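Local coordinates for endoglucanase (Humicola insolens, PDB 1DYS), which hydrolyses internal beta-1,4-glucosidic linkages of cellulose as a family 6 endoglucanase, contributing to the breakdown of plant biomass, at residues A[22-27]-A[38-43]; A[48-53]-A[131-136]; A[192-197]-A[255-260]; A[237-242]-A[247-252]. All coordinates share one frame; numbering follows the deposited sequence.

Contact 1 of 4, residues A[22-27]-A[38-43]; sequences DQTRQA and AKVKYV
The flat guanidinium of R25 lays neither face nor edge on V40 or K41; what touches them is the aliphatic stem below it. R25 CB rests on V40 CG1 at 3.8 Å, and further out R25 CD meets K41 CB at 4.0 Å. A chi1 of -153° turns R25 CG away from the backbone N, and its stem runs beside that of K41, the two pointing the same way. On the inner side, T24 CG2 and V40 CG2 approach to 3.9 Å, their side chains crossing at about a right angle. V40 suits this place: its two methyls part, CG1 reaching to R25 N at 3.7 Å and CG2 to the threonine, so one branched residue touches both T24 and R25. Helices 15-29 and 34-46 form an antiparallel hairpin whose axes, over these short segments, pass 8.7 Å apart at 164°. T24 meets V40 with its methyl and CB, while OG1 is hydrogen-bonded to D332, at the start of helix 332-340. D22 OD1 lies 3.8 Å from R25 NE, a long salt bridge, and is also hydrogen-bonded to Q44. Chemically, then, T24 and V40 are buried between the helices, while R25 and K41 lie at the more exposed side, R25 NH1 and K41 NZ 6.5 Å apart. D22 beside R25, and E45 in a weak, long ion pair with K41, probably offset the proximity of these like charges.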
loop_
_atom_site.group_PDB
_atom_site.type_symbol
_atom_site.label_atom_id
_atom_site.label_comp_id
_atom_site.label_asym_id
_atom_site.label_seq_id
_atom_site.Cartn_x
_atom_site.Cartn_y
_atom_site.Cartn_z
ATOM N N ASP A 22 -3.288 5.861 21.349
ATOM C CA ASP A 22 -2.747 5.498 22.674
ATOM C C ASP A 22 -1.234 5.633 22.695
ATOM O O ASP A 22 -0.647 6.103 23.682
ATOM C CB ASP A 22 -3.176 4.099 23.107
ATOM C CG ASP A 22 -3.509 4.091 24.587
ATOM O OD1 ASP A 22 -4.400 4.885 24.952
ATOM O OD2 ASP A 22 -2.876 3.313 25.348
ATOM N N GLN A 23 -0.548 5.296 21.589
ATOM C CA GLN A 23 0.900 5.476 21.531
ATOM C C GLN A 23 1.255 6.931 21.784
ATOM O O GLN A 23 2.211 7.244 22.507
ATOM C CB GLN A 23 1.436 5.061 20.151
ATOM C CG GLN A 23 2.941 5.268 20.030
ATOM C CD GLN A 23 3.528 4.625 18.788
ATOM O OE1 GLN A 23 4.748 4.692 18.587
ATOM N NE2 GLN A 23 2.721 4.004 17.947
ATOM N N THR A 24 0.459 7.855 21.207
ATOM C CA THR A 24 0.743 9.280 21.374
ATOM C C THR A 24 0.549 9.710 22.812
ATOM O O THR A 24 1.333 10.462 23.378
ATOM C CB THR A 24 -0.142 10.144 20.430
ATOM O OG1 THR A 24 -0.176 9.484 19.147
ATOM C CG2 THR A 24 0.425 11.530 20.234
ATOM N N ARG A 25 -0.562 9.295 23.394
ATOM C CA ARG A 25 -0.863 9.559 24.787
ATOM C C ARG A 25 0.243 8.971 25.657
ATOM O O ARG A 25 0.703 9.754 26.487
ATOM C CB ARG A 25 -2.176 8.903 25.216
ATOM C CG ARG A 25 -2.815 9.667 26.380
ATOM C CD ARG A 25 -4.068 8.826 26.795
ATOM N NE ARG A 25 -3.440 7.625 27.360
ATOM C CZ ARG A 25 -2.996 7.691 28.625
ATOM N NH1 ARG A 25 -3.150 8.731 29.434
ATOM N NH2 ARG A 25 -2.363 6.613 29.016
ATOM N N GLN A 26 0.660 7.730 25.411
ATOM C CA GLN A 26 1.811 7.222 26.177
ATOM C C GLN A 26 3.069 8.060 26.004
ATOM O O GLN A 26 3.798 8.315 26.984
ATOM C CB GLN A 26 2.110 5.784 25.699
ATOM C CG GLN A 26 1.003 4.805 26.117
ATOM C CD GLN A 26 1.098 3.491 25.377
ATOM O OE1 GLN A 26 0.177 2.675 25.304
ATOM N NE2 GLN A 26 2.232 3.197 24.750
ATOM N N ALA A 27 3.410 8.530 24.803
ATOM C CA ALA A 27 4.613 9.320 24.559
ATOM C C ALA A 27 4.616 10.614 25.352
ATOM O O ALA A 27 5.595 10.968 26.030
ATOM C CB ALA A 27 4.801 9.594 23.067
ATOM N N ALA A 38 -3.657 14.554 27.974
ATOM C CA ALA A 38 -5.084 14.773 28.183
ATOM C C ALA A 38 -5.755 15.194 26.871
ATOM O O ALA A 38 -6.890 14.791 26.614
ATOM C CB ALA A 38 -5.273 15.866 29.230
ATOM N N LYS A 39 -5.036 15.998 26.093
ATOM C CA LYS A 39 -5.569 16.382 24.767
ATOM C C LYS A 39 -5.680 15.126 23.891
ATOM O O LYS A 39 -6.693 15.051 23.158
ATOM C CB LYS A 39 -4.576 17.399 24.196
ATOM C CG LYS A 39 -4.820 18.794 24.715
ATOM C CD LYS A 39 -3.667 19.759 24.598
ATOM C CE LYS A 39 -3.521 20.372 23.223
ATOM N NZ LYS A 39 -2.273 21.219 23.160
ATOM N N VAL A 40 -4.703 14.233 23.906
ATOM C CA VAL A 40 -4.834 12.985 23.147
ATOM C C VAL A 40 -6.060 12.201 23.607
ATOM O O VAL A 40 -6.877 11.724 22.803
ATOM C CB VAL A 40 -3.553 12.124 23.200
ATOM C CG1 VAL A 40 -3.789 10.836 22.403
ATOM C CG2 VAL A 40 -2.355 12.876 22.610
ATOM N N LYS A 41 -6.237 12.035 24.943
ATOM C CA LYS A 41 -7.417 11.293 25.429
ATOM C C LYS A 41 -8.728 11.948 25.012
ATOM O O LYS A 41 -9.718 11.266 24.738
ATOM C CB LYS A 41 -7.334 11.106 26.955
ATOM C CG LYS A 41 -8.207 9.947 27.442
ATOM C CD LYS A 41 -7.591 9.319 28.692
ATOM C CE LYS A 41 -8.578 9.283 29.838
ATOM N NZ LYS A 41 -9.617 8.231 29.699
ATOM N N TYR A 42 -8.776 13.256 24.882
ATOM C CA TYR A 42 -9.932 14.021 24.427
ATOM C C TYR A 42 -10.236 13.549 22.995
ATOM O O TYR A 42 -11.350 13.115 22.755
ATOM C CB TYR A 42 -9.752 15.534 24.435
ATOM C CG TYR A 42 -10.906 16.378 23.940
ATOM C CD1 TYR A 42 -11.170 16.563 22.604
ATOM C CD2 TYR A 42 -11.756 17.014 24.848
ATOM C CE1 TYR A 42 -12.225 17.334 22.146
ATOM C CE2 TYR A 42 -12.811 17.804 24.405
ATOM C CZ TYR A 42 -13.044 17.961 23.059
ATOM O OH TYR A 42 -14.101 18.741 22.638
ATOM N N VAL A 43 -9.192 13.573 22.164
ATOM C CA VAL A 43 -9.430 13.068 20.796
ATOM C C VAL A 43 -9.863 11.620 20.821
ATOM O O VAL A 43 -10.719 11.197 20.024
ATOM C CB VAL A 43 -8.168 13.263 19.923
ATOM C CG1 VAL A 43 -8.340 12.706 18.506
ATOM C CG2 VAL A 43 -7.813 14.738 19.894
#

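Contact 2 of 4, residues A[48-53]-A[131-136]; sequences GTFYWI and QFAVIL
Across F50 and A133 the backbones stay well apart, 8.8 Å between F50 CA and A133 CA, so the contact is made by side chains, apart from A133 O, with strand 79-85 hydrogen-bonded between strands 51-53 and 132-136. F50, in the loop leading into strand 51-53, has CG anti to its own carbonyl carbon (chi1 -82°) and carries its ring across to strand 132-136, where one corner does most of the touching. F50 CE2 lies 3.5 Å from I135 CG1 and 3.6 Å from I135 CD1, while F50 CZ comes to 4.2 Å from A133 CB. F50 CE2 also lies 3.5 Å from A133 O. Phenylalanine and isoleucine cross at about a right angle. All three residues are buried. Alternation along strand 132-136 sets the roles: A133 and I135 turn to F50, whereas F132 and V134 pack on helix 108-126. This is consistent with the distorted parallel alpha/beta barrel of family 6 hydrolases, with F50 among the apolar residues filling its interior and touching V84 of the intervening strand. Alanine keeps the wall low where the ring tip arrives, and isoleucine reaches the ring obliquely with CG1 and CD1. F50 also has its backbone O hydrogen-bonded to N14. Two residues on, W52 is a substrate-binding residue, and D139, an active-site proton donor, lies about 9 Å from I135 between side chains.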
loop_
_atom_site.group_PDB
_atom_site.type_symbol
_atom_site.label_atom_id
_atom_site.label_comp_id
_atom_site.label_asym_id
_atom_site.label_seq_id
_atom_site.Cartn_x
_atom_site.Cartn_y
_atom_site.Cartn_z
ATOM N N GLY A 48 -15.100 12.476 16.671
ATOM C CA GLY A 48 -15.380 11.435 15.658
ATOM C C GLY A 48 -14.440 11.567 14.463
ATOM O O GLY A 48 -14.032 12.666 14.137
ATOM N N THR A 49 -14.127 10.419 13.852
ATOM C CA THR A 49 -13.294 10.426 12.649
ATOM C C THR A 49 -13.907 9.408 11.682
ATOM O O THR A 49 -14.441 8.406 12.164
ATOM C CB THR A 49 -11.853 10.081 13.004
ATOM O OG1 THR A 49 -11.357 11.128 13.869
ATOM C CG2 THR A 49 -10.956 10.221 11.770
ATOM N N PHE A 50 -13.888 9.681 10.371
ATOM C CA PHE A 50 -14.377 8.638 9.477
ATOM C C PHE A 50 -13.478 7.405 9.451
ATOM O O PHE A 50 -12.288 7.429 9.780
ATOM C CB PHE A 50 -14.315 9.223 8.041
ATOM C CG PHE A 50 -15.489 10.079 7.695
ATOM C CD1 PHE A 50 -15.876 11.132 8.495
ATOM C CD2 PHE A 50 -16.231 9.804 6.555
ATOM C CE1 PHE A 50 -16.967 11.897 8.167
ATOM C CE2 PHE A 50 -17.355 10.552 6.223
ATOM C CZ PHE A 50 -17.731 11.631 7.034
ATOM N N TYR A 51 -14.118 6.300 9.054
ATOM C CA TYR A 51 -13.434 5.017 8.794
ATOM C C TYR A 51 -13.152 4.901 7.300
ATOM O O TYR A 51 -14.086 5.031 6.478
ATOM C CB TYR A 51 -14.413 3.895 9.180
ATOM C CG TYR A 51 -14.663 3.684 10.665
ATOM C CD1 TYR A 51 -15.523 4.568 11.318
ATOM C CD2 TYR A 51 -14.130 2.644 11.388
ATOM C CE1 TYR A 51 -15.824 4.443 12.655
ATOM C CE2 TYR A 51 -14.426 2.495 12.740
ATOM C CZ TYR A 51 -15.261 3.404 13.363
ATOM O OH TYR A 51 -15.528 3.242 14.706
ATOM N N TRP A 52 -11.906 4.640 6.917
ATOM C CA TRP A 52 -11.530 4.508 5.537
ATOM C C TRP A 52 -11.607 3.064 5.037
ATOM O O TRP A 52 -10.917 2.183 5.531
ATOM C CB TRP A 52 -10.109 5.020 5.310
ATOM C CG TRP A 52 -10.017 6.524 5.412
ATOM C CD1 TRP A 52 -10.232 7.302 6.515
ATOM C CD2 TRP A 52 -9.720 7.431 4.328
ATOM N NE1 TRP A 52 -10.023 8.624 6.227
ATOM C CE2 TRP A 52 -9.719 8.717 4.879
ATOM C CE3 TRP A 52 -9.436 7.249 2.969
ATOM C CZ2 TRP A 52 -9.434 9.850 4.093
ATOM C CZ3 TRP A 52 -9.163 8.370 2.196
ATOM C CH2 TRP A 52 -9.154 9.660 2.772
ATOM N N ILE A 53 -12.483 2.928 4.030
ATOM C CA ILE A 53 -12.702 1.570 3.470
ATOM C C ILE A 53 -11.940 1.511 2.155
ATOM O O ILE A 53 -12.531 1.606 1.050
ATOM C CB ILE A 53 -14.191 1.276 3.290
ATOM C CG1 ILE A 53 -15.057 1.553 4.519
ATOM C CG2 ILE A 53 -14.314 -0.242 2.965
ATOM C CD1 ILE A 53 -14.563 1.108 5.866
ATOM N N GLN A 131 -27.323 5.579 11.132
ATOM C CA GLN A 131 -27.209 6.631 10.120
ATOM C C GLN A 131 -25.783 6.682 9.553
ATOM O O GLN A 131 -24.868 6.639 10.389
ATOM C CB GLN A 131 -27.554 8.018 10.736
ATOM C CG GLN A 131 -29.044 8.014 11.144
ATOM C CD GLN A 131 -29.987 8.171 9.972
ATOM O OE1 GLN A 131 -29.759 8.945 9.039
ATOM N NE2 GLN A 131 -31.073 7.389 9.984
ATOM N N PHE A 132 -25.639 6.838 8.244
ATOM C CA PHE A 132 -24.314 6.871 7.650
ATOM C C PHE A 132 -24.091 8.116 6.807
ATOM O O PHE A 132 -24.963 8.557 6.055
ATOM C CB PHE A 132 -24.135 5.672 6.681
ATOM C CG PHE A 132 -24.169 4.312 7.314
ATOM C CD1 PHE A 132 -23.064 3.705 7.893
ATOM C CD2 PHE A 132 -25.388 3.640 7.418
ATOM C CE1 PHE A 132 -23.152 2.476 8.478
ATOM C CE2 PHE A 132 -25.480 2.415 8.048
ATOM C CZ PHE A 132 -24.355 1.790 8.561
ATOM N N ALA A 133 -22.885 8.670 6.932
ATOM C CA ALA A 133 -22.418 9.700 6.028
ATOM C C ALA A 133 -21.260 9.077 5.210
ATOM O O ALA A 133 -20.280 8.659 5.821
ATOM C CB ALA A 133 -21.824 10.936 6.678
ATOM N N VAL A 134 -21.493 8.950 3.916
ATOM C CA VAL A 134 -20.473 8.272 3.104
ATOM C C VAL A 134 -19.860 9.281 2.169
ATOM O O VAL A 134 -20.486 9.914 1.335
ATOM C CB VAL A 134 -21.086 7.108 2.282
ATOM C CG1 VAL A 134 -20.028 6.483 1.379
ATOM C CG2 VAL A 134 -21.722 6.089 3.204
ATOM N N ILE A 135 -18.528 9.424 2.243
ATOM C CA ILE A 135 -17.761 10.242 1.369
ATOM C C ILE A 135 -17.371 9.357 0.184
ATOM O O ILE A 135 -16.802 8.284 0.356
ATOM C CB ILE A 135 -16.537 10.857 2.050
ATOM C CG1 ILE A 135 -17.065 11.954 2.985
ATOM C CG2 ILE A 135 -15.543 11.356 1.006
ATOM C CD1 ILE A 135 -15.955 12.702 3.727
ATOM N N LEU A 136 -17.736 9.878 -0.985
ATOM C CA LEU A 136 -17.467 9.090 -2.162
ATOM C C LEU A 136 -16.223 9.554 -2.908
ATOM O O LEU A 136 -16.105 10.603 -3.509
ATOM C CB LEU A 136 -18.613 9.148 -3.174
ATOM C CG LEU A 136 -19.978 8.725 -2.640
ATOM C CD1 LEU A 136 -21.035 9.294 -3.567
ATOM C CD2 LEU A 136 -20.035 7.210 -2.521
#

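Contact 3 of 4, residues A[192-197]-A[255-260]; sequences KLEPTA and RQRGLP
Two differently shaped chains bring the charges of E194 and R257 together: the glutamate bends at chi2 (-67°), while the arginine runs extended from CG to NE, both with CG anti to their own carbonyl carbons. The result is a side-on salt bridge in which two nitrogens of R257 grip a single oxygen. R257 NE donates to E194 OE1 at 2.9 Å and R257 NH2 to the same oxygen at 2.8 Å. OE1 lies in the guanidinium plane, and the carboxylate and guanidinium planes are only 22° apart. NE arrives nearly in line with the C-O bond of OE1, whereas NH2 comes from its anti side, somewhat out of the carboxylate plane. A197 lies over one face of the guanidinium: its CB is 3.5 Å from R257 NE, and a methyl is small enough to let the flat group settle against the helix. R257 NH1 is hydrogen-bonded to Q198, which further limits rotation of the group. The contact joins helix 190-207 to the turn that ends helix 243-255 in the alpha/beta fold and leads on to strand 262-266. There G258 leaves the helical path in a Schellman motif, its positive phi being easily adopted by a residue without a side chain. Just after it, L259 turns to helix 190-207, L259 CD1 lying 4.0 Å from A197 O, and packs further along on A201 and L204. Within that helix, T196 OG1 donates to K192 O at 2.8 Å, an oxygen that also accepts from T196 N.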
loop_
_atom_site.group_PDB
_atom_site.type_symbol
_atom_site.label_atom_id
_atom_site.label_comp_id
_atom_site.label_asym_id
_atom_site.label_seq_id
_atom_site.Cartn_x
_atom_site.Cartn_y
_atom_site.Cartn_z
ATOM N N LYS A 192 -12.206 26.865 -12.583
ATOM C CA LYS A 192 -12.440 25.495 -12.221
ATOM C C LYS A 192 -13.786 25.191 -11.589
ATOM O O LYS A 192 -14.164 24.020 -11.616
ATOM C CB LYS A 192 -11.425 24.990 -11.170
ATOM C CG LYS A 192 -10.002 24.926 -11.689
ATOM C CD LYS A 192 -9.878 23.781 -12.684
ATOM C CE LYS A 192 -9.266 24.284 -13.980
ATOM N NZ LYS A 192 -7.994 25.009 -13.708
ATOM N N LEU A 193 -14.514 26.173 -11.083
ATOM C CA LEU A 193 -15.805 25.914 -10.449
ATOM C C LEU A 193 -16.864 25.322 -11.356
ATOM O O LEU A 193 -17.659 24.449 -10.952
ATOM C CB LEU A 193 -16.346 27.214 -9.834
ATOM C CG LEU A 193 -15.479 27.966 -8.835
ATOM C CD1 LEU A 193 -15.937 29.423 -8.766
ATOM C CD2 LEU A 193 -15.525 27.327 -7.459
ATOM N N GLU A 194 -16.937 25.829 -12.599
ATOM C CA GLU A 194 -17.955 25.273 -13.513
ATOM C C GLU A 194 -17.593 23.907 -14.046
ATOM O O GLU A 194 -18.387 22.970 -13.998
ATOM C CB GLU A 194 -18.373 26.233 -14.621
ATOM C CG GLU A 194 -19.191 27.392 -14.053
ATOM C CD GLU A 194 -20.549 26.984 -13.509
ATOM O OE1 GLU A 194 -21.012 25.840 -13.745
ATOM O OE2 GLU A 194 -21.150 27.853 -12.832
ATOM N N PRO A 195 -16.358 23.682 -14.447
ATOM C CA PRO A 195 -15.898 22.373 -14.888
ATOM C C PRO A 195 -16.150 21.369 -13.767
ATOM O O PRO A 195 -16.538 20.245 -14.073
ATOM C CB PRO A 195 -14.396 22.498 -15.205
ATOM C CG PRO A 195 -14.328 23.970 -15.543
ATOM C CD PRO A 195 -15.324 24.697 -14.639
ATOM N N THR A 196 -16.029 21.777 -12.499
ATOM C CA THR A 196 -16.354 20.873 -11.390
ATOM C C THR A 196 -17.832 20.561 -11.310
ATOM O O THR A 196 -18.284 19.416 -11.167
ATOM C CB THR A 196 -15.888 21.488 -10.048
ATOM O OG1 THR A 196 -14.474 21.679 -10.198
ATOM C CG2 THR A 196 -16.156 20.552 -8.891
ATOM N N ALA A 197 -18.697 21.582 -11.457
ATOM C CA ALA A 197 -20.130 21.330 -11.448
ATOM C C ALA A 197 -20.608 20.482 -12.608
ATOM O O ALA A 197 -21.542 19.700 -12.458
ATOM C CB ALA A 197 -20.896 22.665 -11.444
ATOM N N ARG A 255 -26.365 25.260 -7.516
ATOM C CA ARG A 255 -27.713 25.799 -7.375
ATOM C C ARG A 255 -28.317 26.270 -8.677
ATOM O O ARG A 255 -29.469 26.003 -9.018
ATOM C CB ARG A 255 -27.584 26.960 -6.371
ATOM C CG ARG A 255 -28.874 27.753 -6.257
ATOM C CD ARG A 255 -28.781 28.716 -5.096
ATOM N NE ARG A 255 -28.499 28.029 -3.838
ATOM C CZ ARG A 255 -27.405 28.195 -3.120
ATOM N NH1 ARG A 255 -26.446 29.009 -3.560
ATOM N NH2 ARG A 255 -27.193 27.558 -1.987
ATOM N N GLN A 256 -27.519 26.951 -9.500
ATOM C CA GLN A 256 -27.858 27.472 -10.794
ATOM C C GLN A 256 -28.089 26.385 -11.837
ATOM O O GLN A 256 -28.625 26.644 -12.922
ATOM C CB GLN A 256 -26.737 28.367 -11.339
ATOM C CG GLN A 256 -26.747 29.784 -10.821
ATOM C CD GLN A 256 -28.160 30.314 -10.627
ATOM O OE1 GLN A 256 -28.519 30.690 -9.516
ATOM N NE2 GLN A 256 -28.956 30.274 -11.685
ATOM N N ARG A 257 -27.615 25.174 -11.548
ATOM C CA ARG A 257 -27.808 24.045 -12.445
ATOM C C ARG A 257 -28.844 23.112 -11.816
ATOM O O ARG A 257 -29.147 22.004 -12.262
ATOM C CB ARG A 257 -26.519 23.302 -12.758
ATOM C CG ARG A 257 -25.389 24.119 -13.383
ATOM C CD ARG A 257 -24.096 23.324 -13.224
ATOM N NE ARG A 257 -22.978 23.766 -14.018
ATOM C CZ ARG A 257 -22.468 23.189 -15.105
ATOM N NH1 ARG A 257 -22.995 22.108 -15.652
ATOM N NH2 ARG A 257 -21.401 23.763 -15.650
ATOM N N GLY A 258 -29.363 23.539 -10.668
ATOM C CA GLY A 258 -30.337 22.836 -9.860
ATOM C C GLY A 258 -29.906 21.519 -9.235
ATOM O O GLY A 258 -30.625 20.527 -9.128
ATOM N N LEU A 259 -28.653 21.449 -8.824
ATOM C CA LEU A 259 -28.062 20.238 -8.224
ATOM C C LEU A 259 -27.826 20.508 -6.755
ATOM O O LEU A 259 -27.958 21.667 -6.328
ATOM C CB LEU A 259 -26.713 20.027 -8.912
ATOM C CG LEU A 259 -26.685 19.779 -10.421
ATOM C CD1 LEU A 259 -25.269 19.866 -10.960
ATOM C CD2 LEU A 259 -27.293 18.431 -10.781
ATOM N N PRO A 260 -27.522 19.499 -5.963
ATOM C CA PRO A 260 -27.255 19.585 -4.546
ATOM C C PRO A 260 -26.139 20.562 -4.217
ATOM O O PRO A 260 -25.302 20.898 -5.037
ATOM C CB PRO A 260 -26.955 18.183 -3.993
ATOM C CG PRO A 260 -26.867 17.370 -5.244
ATOM C CD PRO A 260 -27.401 18.110 -6.439
#

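Contact 4 of 4, residues A[237-242]-A[247-252]; sequences GSPSPD and ATNIAN
N249 leaves its helix with CB 4.0 Å from S240 OG, and CG, anti to its own carbonyl carbon (chi1 -72°), is carried toward the loop 237-242, ending 3.9 Å from S240 OG. At the tip, ND2 spends its hydrogens on two oxygens. The bond from N249 ND2 to S240 OG, at 2.9 Å, is fairly straight (161°) and has the hydroxyl in the amide plane; that from N249 ND2 to P239 O, at 2.8 Å, is weak, bent to 140°. P239 CB also packs against N249 ND2 at 3.8 Å. Asparagine fits here because its short chain presents an N-H2 group able to serve two acceptors together. Within the loop, S240 N donates to S238 OG at 2.8 Å, an ST turn. This loop leads into helix 243-255, whose N-cap is D242; D242 is also salt-bridged to R245 and hydrogen-bonded to T228. N249 therefore ties the helix back to the loop that precedes it. S240 OG is also hydrogen-bonded to G188 O, so this hydroxyl has two partners. The side chain of the substrate-binding N183 lies about 8 Å from that of S240.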
loop_
_atom_site.group_PDB
_atom_site.type_symbol
_atom_site.label_atom_id
_atom_site.label_comp_id
_atom_site.label_asym_id
_atom_site.label_seq_id
_atom_site.Cartn_x
_atom_site.Cartn_y
_atom_site.Cartn_z
ATOM N N GLY A 237 -5.791 35.712 -5.797
ATOM C CA GLY A 237 -6.436 35.511 -7.091
ATOM C C GLY A 237 -7.491 34.412 -7.035
ATOM O O GLY A 237 -8.213 34.217 -8.014
ATOM N N SER A 238 -7.598 33.695 -5.913
ATOM C CA SER A 238 -8.617 32.644 -5.869
ATOM C C SER A 238 -9.836 33.170 -5.152
ATOM O O SER A 238 -9.707 33.756 -4.081
ATOM C CB SER A 238 -8.137 31.412 -5.096
ATOM O OG SER A 238 -9.273 30.635 -4.721
ATOM N N PRO A 239 -11.014 32.875 -5.691
ATOM C CA PRO A 239 -12.280 33.213 -5.055
ATOM C C PRO A 239 -12.639 32.276 -3.908
ATOM O O PRO A 239 -13.528 32.471 -3.076
ATOM C CB PRO A 239 -13.355 33.020 -6.152
ATOM C CG PRO A 239 -12.712 31.951 -6.987
ATOM C CD PRO A 239 -11.202 32.141 -6.930
ATOM N N SER A 240 -11.843 31.217 -3.699
ATOM C CA SER A 240 -12.025 30.215 -2.687
ATOM C C SER A 240 -10.820 30.013 -1.790
ATOM O O SER A 240 -10.261 28.919 -1.734
ATOM C CB SER A 240 -12.202 28.877 -3.462
ATOM O OG SER A 240 -13.398 28.935 -4.214
ATOM N N PRO A 241 -10.385 31.036 -1.087
ATOM C CA PRO A 241 -9.218 31.035 -0.235
ATOM C C PRO A 241 -9.336 30.369 1.111
ATOM O O PRO A 241 -8.323 30.237 1.801
ATOM C CB PRO A 241 -8.784 32.520 -0.108
ATOM C CG PRO A 241 -10.179 33.110 -0.046
ATOM C CD PRO A 241 -11.009 32.374 -1.070
ATOM N N ASP A 242 -10.525 29.901 1.462
ATOM C CA ASP A 242 -10.719 29.046 2.627
ATOM C C ASP A 242 -11.851 28.103 2.235
ATOM O O ASP A 242 -12.445 28.302 1.147
ATOM C CB ASP A 242 -10.885 29.778 3.934
ATOM C CG ASP A 242 -12.045 30.728 3.985
ATOM O OD1 ASP A 242 -12.926 30.608 3.112
ATOM O OD2 ASP A 242 -12.066 31.594 4.889
ATOM N N ALA A 247 -16.919 26.145 -0.353
ATOM C CA ALA A 247 -18.235 25.526 -0.241
ATOM C C ALA A 247 -19.333 26.419 -0.805
ATOM O O ALA A 247 -20.189 25.975 -1.574
ATOM C CB ALA A 247 -18.550 25.109 1.192
ATOM N N THR A 248 -19.322 27.709 -0.439
ATOM C CA THR A 248 -20.317 28.640 -1.002
ATOM C C THR A 248 -20.203 28.799 -2.507
ATOM O O THR A 248 -21.221 28.844 -3.211
ATOM C CB THR A 248 -20.196 30.017 -0.297
ATOM O OG1 THR A 248 -20.568 29.819 1.064
ATOM C CG2 THR A 248 -21.097 31.060 -0.962
ATOM N N ASN A 249 -19.006 28.804 -3.087
ATOM C CA ASN A 249 -18.769 29.008 -4.499
ATOM C C ASN A 249 -19.262 27.796 -5.286
ATOM O O ASN A 249 -19.918 27.959 -6.305
ATOM C CB ASN A 249 -17.300 29.275 -4.767
ATOM C CG ASN A 249 -16.869 30.659 -4.295
ATOM O OD1 ASN A 249 -17.697 31.573 -4.133
ATOM N ND2 ASN A 249 -15.572 30.797 -4.073
ATOM N N ILE A 250 -18.914 26.602 -4.772
ATOM C CA ILE A 250 -19.413 25.400 -5.428
ATOM C C ILE A 250 -20.929 25.356 -5.256
ATOM O O ILE A 250 -21.643 25.132 -6.238
ATOM C CB ILE A 250 -18.774 24.087 -4.922
ATOM C CG1 ILE A 250 -17.312 23.988 -5.338
ATOM C CG2 ILE A 250 -19.589 22.894 -5.449
ATOM C CD1 ILE A 250 -17.012 23.744 -6.802
ATOM N N ALA A 251 -21.435 25.618 -4.041
ATOM C CA ALA A 251 -22.887 25.548 -3.814
ATOM C C ALA A 251 -23.653 26.508 -4.719
ATOM O O ALA A 251 -24.695 26.131 -5.248
ATOM C CB ALA A 251 -23.168 25.825 -2.342
ATOM N N ASN A 252 -23.081 27.673 -4.999
ATOM C CA ASN A 252 -23.711 28.640 -5.916
ATOM C C ASN A 252 -23.737 28.162 -7.360
ATOM O O ASN A 252 -24.754 28.287 -8.071
ATOM C CB ASN A 252 -22.983 29.985 -5.746
ATOM C CG ASN A 252 -23.294 30.674 -4.431
ATOM O OD1 ASN A 252 -24.110 30.225 -3.615
ATOM N ND2 ASN A 252 -22.653 31.795 -4.111
#

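Contacts 3 and 4 form one cluster, their centres 12 Å apart, with contact 4 nested in the chain loop that contact 3 closes: L193 CD2 packs on N249 CB at 3.8 Å and T196 CG2 on I250 CD1 at 3.9 Å. Contact 1 lies on the opposite side of the chain's centre from contact 3, about 42 Å away between centres. Contact 2 lies nearer the centre, about 24 Å between centres from contacts 3 and 4, and about 6 Å between nearest atoms from contact 1. Its segment 48-53 includes W52 of the substrate site. The site also comes near contact 1, E314 being about 10 Å from T24 between side chains, and near contact 4, through N183 and W186.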